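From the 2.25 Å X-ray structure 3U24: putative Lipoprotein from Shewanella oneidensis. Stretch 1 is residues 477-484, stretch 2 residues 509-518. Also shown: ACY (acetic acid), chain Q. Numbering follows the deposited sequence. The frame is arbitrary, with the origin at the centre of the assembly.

Stretch 1 (477-484) ILDYSIHV
Stretch 2, residues 509-518: GKWRRATLSQ

Two segments of one chain pack as helix against helix: 477-484 is helical throughout, and 509-516 is helical before the chain turns off at Ser517. The N-to-C directions differ by 50° (signed crossing angle -50°), and the axes approach to 9.8 Å. The register is set by Asp479 and Ala514, whose CA atoms lie 5.8 Å apart. The contact is small, 401 Å² summed over both sides.

Ala514 is the bump at its centre. Its CA-to-CB bond points toward the first helix, and the short methyl enters a hollow lined by Leu478, Asp479 and Ile482: CB lies 3.4 Å from Ile482 CD1, 4.1 Å from Leu478 CD2 and 4.3 Å from Asp479 OD1. Leu478 (chi1 t, chi2 p) also points toward the second helix and extends CD2 to 3.8 Å from Lys510 O and 4.1 Å from Lys510 CB, so it rests on the turn preceding Ala514. One turn along its own helix, Ile482 (m, t) sends CD1 into the gap between Ala514 and Trp511, 3.7 Å from Trp511 CE3. The indole (chi1 165°, chi2 -103°) starts sideways, but its end comes nearer and walls this pocket, meeting the methyl obliquely. Lys510 (m, m, t, p) leads its end away.

Both direct hydrogen bonds across the contact come from His483 (chi1 -73°, chi2 -71°), which reaches the C-terminal end of the second helix. NE2 donates to Ala514 O at 2.8 Å, near the ring plane, and to Ser517 O at 3.2 Å; N-H...O angles of 132° and 140° suit a donor shared between two carbonyls. ND1 is hydrogen-bonded elsewhere in the structure.

Beyond the helix, Ser517 (phi/psi -131/162) and Gln518 (-136/144) are extended, carrying the chain past the imidazole. Gln518 (m, p, chi3 30°) lays CG over one ring face in a CH-pi contact, 3.8 Å from the centroid of the His483 ring and 28° off its normal. Gln518 NE2 donates to acetic acid O at 3.2 Å; the ligand probably comes from the crystallisation liquor.

Asp479 (chi1 t, chi2 74°) begins sideways, but its carboxylate comes nearer, placing OD1 3.8 Å from Ser517 O and OD2 3.9 Å from Gln518 C. A water bridges the remaining gap, donating to Asp479 OD1 at 2.9 Å and to Ser517 OG at 3.1 Å. Ser517 (p) in turn donates from OG to Arg513 O at 2.7 Å, tying the turn back to its helix.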

# COMPACT_ATOMS: atom_id res chain seq x y z
N ILE A 477 -7.37 -12.35 8.35
CA ILE A 477 -7.70 -12.93 9.67
C ILE A 477 -7.03 -12.13 10.81
O ILE A 477 -7.67 -11.77 11.82
CB ILE A 477 -7.31 -14.41 9.72
CG1 ILE A 477 -8.13 -15.16 8.67
CG2 ILE A 477 -7.56 -15.04 11.09
CD1 ILE A 477 -7.80 -16.62 8.57
N LEU A 478 -5.77 -11.83 10.64
CA LEU A 478 -4.98 -11.16 11.64
C LEU A 478 -5.49 -9.75 11.87
O LEU A 478 -5.76 -9.33 13.03
CB LEU A 478 -3.52 -11.11 11.19
CG LEU A 478 -2.55 -10.28 12.04
CD1 LEU A 478 -2.01 -11.15 13.14
CD2 LEU A 478 -1.35 -9.75 11.25
N ASP A 479 -5.65 -9.00 10.78
CA ASP A 479 -6.01 -7.59 10.94
C ASP A 479 -7.38 -7.45 11.62
O ASP A 479 -7.54 -6.66 12.56
CB ASP A 479 -5.98 -6.84 9.62
CG ASP A 479 -6.05 -5.32 9.82
OD1 ASP A 479 -5.02 -4.71 10.25
OD2 ASP A 479 -7.12 -4.73 9.51
N TYR A 480 -8.32 -8.27 11.17
CA TYR A 480 -9.67 -8.26 11.68
C TYR A 480 -9.71 -8.74 13.11
O TYR A 480 -10.31 -8.09 13.97
CB TYR A 480 -10.58 -9.14 10.79
CG TYR A 480 -12.04 -9.12 11.16
CD1 TYR A 480 -12.89 -8.11 10.70
CD2 TYR A 480 -12.58 -10.08 12.01
CE1 TYR A 480 -14.25 -8.08 11.07
CE2 TYR A 480 -13.92 -10.05 12.38
CZ TYR A 480 -14.77 -9.07 11.90
OH TYR A 480 -16.12 -9.05 12.27
N SER A 481 -9.06 -9.87 13.38
CA SER A 481 -9.13 -10.45 14.72
C SER A 481 -8.50 -9.55 15.78
O SER A 481 -9.01 -9.47 16.87
CB SER A 481 -8.55 -11.85 14.76
OG SER A 481 -9.21 -12.65 13.77
N ILE A 482 -7.44 -8.85 15.43
CA ILE A 482 -6.77 -7.93 16.34
C ILE A 482 -7.69 -6.75 16.69
O ILE A 482 -7.89 -6.44 17.85
CB ILE A 482 -5.44 -7.43 15.72
CG1 ILE A 482 -4.40 -8.55 15.82
CG2 ILE A 482 -4.91 -6.18 16.43
CD1 ILE A 482 -3.10 -8.22 15.09
N HIS A 483 -8.28 -6.13 15.69
CA HIS A 483 -9.06 -4.92 15.89
C HIS A 483 -10.50 -5.13 16.32
O HIS A 483 -11.09 -4.25 16.96
CB HIS A 483 -8.99 -4.10 14.62
CG HIS A 483 -7.67 -3.47 14.45
ND1 HIS A 483 -7.26 -2.46 15.24
CD2 HIS A 483 -6.59 -3.79 13.64
CE1 HIS A 483 -6.00 -2.14 14.92
NE2 HIS A 483 -5.60 -2.94 13.93
N VAL A 484 -11.04 -6.32 16.03
CA VAL A 484 -12.43 -6.60 16.28
C VAL A 484 -12.61 -7.69 17.32
O VAL A 484 -13.61 -7.67 18.05
CB VAL A 484 -13.20 -6.99 14.96
CG1 VAL A 484 -14.70 -7.26 15.25
CG2 VAL A 484 -13.08 -5.85 13.96
N GLY A 509 6.94 -8.81 12.60
CA GLY A 509 6.74 -7.66 11.76
C GLY A 509 5.26 -7.44 11.43
O GLY A 509 4.77 -6.30 11.45
N LYS A 510 4.55 -8.53 11.18
CA LYS A 510 3.13 -8.45 10.89
C LYS A 510 2.30 -8.02 12.09
O LYS A 510 1.41 -7.18 11.96
CB LYS A 510 2.63 -9.78 10.36
CG LYS A 510 2.97 -10.02 8.91
CD LYS A 510 2.08 -9.21 7.98
CE LYS A 510 2.50 -9.43 6.52
NZ LYS A 510 2.22 -10.83 6.07
N TRP A 511 2.60 -8.54 13.27
CA TRP A 511 1.95 -8.08 14.48
C TRP A 511 2.11 -6.57 14.65
O TRP A 511 1.13 -5.84 14.86
CB TRP A 511 2.51 -8.83 15.69
CG TRP A 511 2.17 -8.17 16.99
CD1 TRP A 511 3.00 -7.41 17.79
CD2 TRP A 511 0.87 -8.18 17.68
NE1 TRP A 511 2.32 -6.96 18.91
CE2 TRP A 511 1.05 -7.40 18.91
CE3 TRP A 511 -0.35 -8.78 17.45
CZ2 TRP A 511 0.03 -7.21 19.81
CZ3 TRP A 511 -1.38 -8.57 18.36
CH2 TRP A 511 -1.19 -7.82 19.51
N ARG A 512 3.35 -6.09 14.58
CA ARG A 512 3.64 -4.67 14.72
C ARG A 512 2.85 -3.82 13.74
O ARG A 512 2.26 -2.81 14.10
CB ARG A 512 5.13 -4.39 14.55
CG ARG A 512 5.51 -2.93 14.84
CD ARG A 512 7.01 -2.68 14.67
NE ARG A 512 7.46 -1.40 15.26
CZ ARG A 512 7.72 -0.29 14.57
NH1 ARG A 512 7.59 -0.27 13.24
NH2 ARG A 512 8.12 0.82 15.22
N ARG A 513 2.84 -4.24 12.49
CA ARG A 513 2.13 -3.51 11.44
C ARG A 513 0.61 -3.41 11.74
O ARG A 513 -0.02 -2.35 11.53
CB ARG A 513 2.40 -4.21 10.11
CG ARG A 513 1.73 -3.61 8.90
CD ARG A 513 2.33 -4.26 7.67
NE ARG A 513 1.55 -3.98 6.48
CZ ARG A 513 1.75 -4.55 5.29
NH1 ARG A 513 2.74 -5.44 5.13
NH2 ARG A 513 0.95 -4.23 4.27
N ALA A 514 0.04 -4.49 12.28
CA ALA A 514 -1.38 -4.55 12.68
C ALA A 514 -1.69 -3.74 13.93
O ALA A 514 -2.83 -3.32 14.10
CB ALA A 514 -1.83 -5.98 12.87
N THR A 515 -0.70 -3.51 14.79
CA THR A 515 -0.90 -2.69 15.95
C THR A 515 -0.91 -1.23 15.54
O THR A 515 -1.53 -0.41 16.20
CB THR A 515 0.19 -2.87 17.03
OG1 THR A 515 1.50 -2.45 16.56
CG2 THR A 515 0.29 -4.31 17.48
N LEU A 516 -0.22 -0.89 14.46
CA LEU A 516 -0.03 0.51 14.07
C LEU A 516 -0.94 0.95 12.93
O LEU A 516 -1.15 2.12 12.75
CB LEU A 516 1.46 0.78 13.72
CG LEU A 516 2.41 0.76 14.94
CD1 LEU A 516 3.89 0.78 14.53
CD2 LEU A 516 2.09 1.91 15.89
N SER A 517 -1.45 0.01 12.17
CA SER A 517 -2.36 0.31 11.07
C SER A 517 -3.59 -0.61 11.16
O SER A 517 -3.58 -1.64 11.86
CB SER A 517 -1.65 0.08 9.74
OG SER A 517 -1.43 -1.30 9.54
N GLN A 518 -4.64 -0.21 10.47
CA GLN A 518 -5.90 -0.92 10.43
C GLN A 518 -6.38 -0.97 8.98
O GLN A 518 -6.13 -0.01 8.21
CB GLN A 518 -6.94 -0.19 11.28
CG GLN A 518 -6.42 0.30 12.61
CD GLN A 518 -5.76 1.64 12.47
OE1 GLN A 518 -6.13 2.41 11.62
NE2 GLN A 518 -4.76 1.91 13.29
C ACY Q . -3.92 5.18 12.01
O ACY Q . -3.04 4.50 12.59
OXT ACY Q . -4.75 4.70 11.18
CH3 ACY Q . -3.97 6.65 12.28
O HOH W 1 -3.74 -2.96 8.31